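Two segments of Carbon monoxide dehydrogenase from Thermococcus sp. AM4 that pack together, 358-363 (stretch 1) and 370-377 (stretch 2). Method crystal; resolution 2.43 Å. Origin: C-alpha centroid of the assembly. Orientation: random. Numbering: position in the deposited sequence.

Stretch 1 (358-363) KVITTE
Stretch 2 370-377: GAVHIEFN

Stretches 358-363 and 370-377 lie side by side in one chain as a short parallel pairing, burying 509 Å² between them. Stretch 1 is a strand from Lys358 to Thr361 (phi/psi from -104/125 to -88/145), whereas stretch 2 is strand only at Val372 and His373. The directions CA 359 to 363 and CA 371 to 376 differ by 39°, so the two chains run the same way with an appreciable splay. Bridges pair Ile360 with Val372 (CA to CA 5.0 Å) and Thr361 with His373 (CA to CA 4.7 Å).

Stretch 2 opens with Gly370 at phi/psi 98/-21, where a CB would be jammed against the preceding carbonyl oxygen; this residue makes no contact with stretch 1. Ala371 (-76/170) brings the chain alongside Val359, their CA atoms 5.2 Å apart. Its CB points toward stretch 1, 3.2 Å from Val359 O and 3.9 Å from Val359 CG1; Val359 is in the t rotamer. The same methyl lies 4.0 Å from Thr361 CG2.

Val372 (-106/119, chi1 m) uses both polar backbone atoms. Its N donates to Val359 O at 3.0 Å and 163°, while its O accepts from Thr361 N at 3.0 Å in a weak bond, bent to 134°. These bonds straddle Ile360, whose CA also approaches Val372 O at 3.2 Å in a CA-H...O contact. Ile360 (chi1 m, chi2 96°) and Val372 project to the same face of the sheet, and Ile360 CG1 packs 3.5 Å from Val372 CG2.

His373 (-96/114) shares the other face with Thr361. With chi1 t and chi2 61°, its ring end comes nearer to stretch 1, and ND1 hydrogen-bonds Thr361 OG1 at 2.8 Å; Thr361 holds its p rotamer, and either partner could donate. Glu363 O also lies at the ring edge, 3.2 Å from His373 CE1. The other ring nitrogen, His373 NE2, donates to Glu375 OE1 at 2.5 Å, tying the imidazole to its own stretch. His373 CA adds a 3.3 Å CA-H...O contact to Thr361 O.

Ile374 (-118/95) continues the ladder, its N donating to Thr361 O at 2.9 Å and 145°. Ile374 O then receives a 3.3 Å CA-H...O contact from Thr362 CA. The side chain, at chi1 m and chi2 147°, places CD1 4.1 Å from Ile360 CG2, extending the apolar contact begun by Val372.

Glu375 (-68/131, chi1 t) lies beside Thr362, with 4.2 Å between their CA atoms. Its CA reaches Thr362 O at 3.4 Å in another CA-H...O contact. That oxygen also accepts the shortest cross-stretch hydrogen bond, from Phe376 N at 2.6 Å and a nearly straight 173°. Thr362 turns out of strand geometry at -133/-6 with chi1 p. Phe376 (-93/139, chi1 t, chi2 83°) directs CB toward stretch 1, 4.0 Å from Thr362 CB, but its ring leads away. Asn377 (-142/152, chi1 p) points away and leaves the contact.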

# COMPACT_ATOMS: atom_id res chain seq x y z
N LYS A 358 23.02 5.26 22.90
CA LYS A 358 22.37 6.22 22.01
C LYS A 358 21.84 5.50 20.77
O LYS A 358 22.59 4.81 20.08
CB LYS A 358 23.34 7.33 21.61
CG LYS A 358 23.75 8.24 22.76
CD LYS A 358 25.19 8.69 22.62
CE LYS A 358 25.50 9.83 23.57
NZ LYS A 358 24.71 11.05 23.26
N VAL A 359 20.55 5.67 20.51
CA VAL A 359 19.90 5.14 19.32
C VAL A 359 19.93 6.24 18.26
O VAL A 359 19.18 7.21 18.35
CB VAL A 359 18.46 4.69 19.62
CG1 VAL A 359 17.71 4.36 18.33
CG2 VAL A 359 18.46 3.50 20.57
N ILE A 360 20.80 6.09 17.26
CA ILE A 360 20.96 7.09 16.21
C ILE A 360 20.17 6.65 14.99
O ILE A 360 20.51 5.66 14.34
CB ILE A 360 22.44 7.32 15.87
CG1 ILE A 360 23.16 8.06 16.99
CG2 ILE A 360 22.57 8.11 14.58
CD1 ILE A 360 23.89 7.16 17.95
N THR A 361 19.11 7.39 14.67
CA THR A 361 18.42 7.24 13.40
C THR A 361 19.08 8.14 12.36
O THR A 361 19.56 9.23 12.67
CB THR A 361 16.93 7.58 13.52
OG1 THR A 361 16.78 8.83 14.20
CG2 THR A 361 16.20 6.49 14.30
N THR A 362 19.12 7.66 11.11
CA THR A 362 19.88 8.33 10.06
C THR A 362 19.14 8.52 8.75
O THR A 362 19.69 9.17 7.85
CB THR A 362 21.17 7.54 9.75
OG1 THR A 362 20.83 6.28 9.18
CG2 THR A 362 21.99 7.32 11.02
N GLU A 363 17.93 7.99 8.60
CA GLU A 363 17.21 8.05 7.33
C GLU A 363 15.88 8.77 7.51
O GLU A 363 15.21 8.58 8.54
CB GLU A 363 16.99 6.63 6.78
CG GLU A 363 15.90 6.52 5.71
CD GLU A 363 16.43 6.73 4.31
OE1 GLU A 363 17.63 6.45 4.07
OE2 GLU A 363 15.65 7.19 3.44
N GLY A 370 12.27 9.82 20.59
CA GLY A 370 13.25 9.62 21.63
C GLY A 370 14.65 9.36 21.13
O GLY A 370 15.61 9.55 21.89
N ALA A 371 14.80 8.93 19.88
CA ALA A 371 16.12 8.71 19.30
C ALA A 371 16.77 10.04 18.95
O ALA A 371 16.14 11.11 18.98
CB ALA A 371 16.02 7.82 18.07
N VAL A 372 18.05 9.98 18.60
CA VAL A 372 18.79 11.14 18.11
C VAL A 372 18.98 10.96 16.61
O VAL A 372 19.59 9.98 16.16
CB VAL A 372 20.14 11.31 18.83
CG1 VAL A 372 19.91 11.84 20.24
CG2 VAL A 372 20.90 10.00 18.90
N HIS A 373 18.44 11.89 15.83
CA HIS A 373 18.44 11.79 14.37
C HIS A 373 19.62 12.56 13.80
O HIS A 373 19.67 13.79 13.91
CB HIS A 373 17.12 12.29 13.79
CG HIS A 373 16.90 11.89 12.37
ND1 HIS A 373 16.81 10.57 11.97
CD2 HIS A 373 16.74 12.63 11.24
CE1 HIS A 373 16.61 10.52 10.67
NE2 HIS A 373 16.57 11.76 10.20
N ILE A 374 20.56 11.85 13.21
CA ILE A 374 21.66 12.44 12.45
C ILE A 374 21.49 11.94 11.02
O ILE A 374 21.94 10.85 10.66
CB ILE A 374 23.03 12.08 13.03
CG1 ILE A 374 23.17 12.67 14.43
CG2 ILE A 374 24.14 12.60 12.14
CD1 ILE A 374 24.00 11.84 15.36
N GLU A 375 20.83 12.75 10.20
CA GLU A 375 20.39 12.29 8.88
C GLU A 375 21.58 12.06 7.96
O GLU A 375 22.46 12.92 7.83
CB GLU A 375 19.43 13.31 8.26
CG GLU A 375 18.61 12.76 7.11
CD GLU A 375 17.19 13.30 7.09
OE1 GLU A 375 16.49 13.19 8.12
OE2 GLU A 375 16.78 13.84 6.04
N PHE A 376 21.60 10.90 7.32
CA PHE A 376 22.68 10.51 6.43
C PHE A 376 22.34 10.89 5.00
O PHE A 376 21.20 10.74 4.56
CB PHE A 376 22.94 9.01 6.53
CG PHE A 376 24.20 8.55 5.87
CD1 PHE A 376 25.42 8.65 6.52
CD2 PHE A 376 24.17 8.01 4.59
CE1 PHE A 376 26.59 8.22 5.91
CE2 PHE A 376 25.33 7.58 3.98
CZ PHE A 376 26.54 7.69 4.64
N ASN A 377 23.34 11.38 4.27
CA ASN A 377 23.22 11.68 2.86
C ASN A 377 24.52 11.30 2.16
O ASN A 377 25.59 11.32 2.78
CB ASN A 377 22.87 13.15 2.60
CG ASN A 377 24.03 14.08 2.90
OD1 ASN A 377 24.77 13.87 3.85
ND2 ASN A 377 24.18 15.12 2.08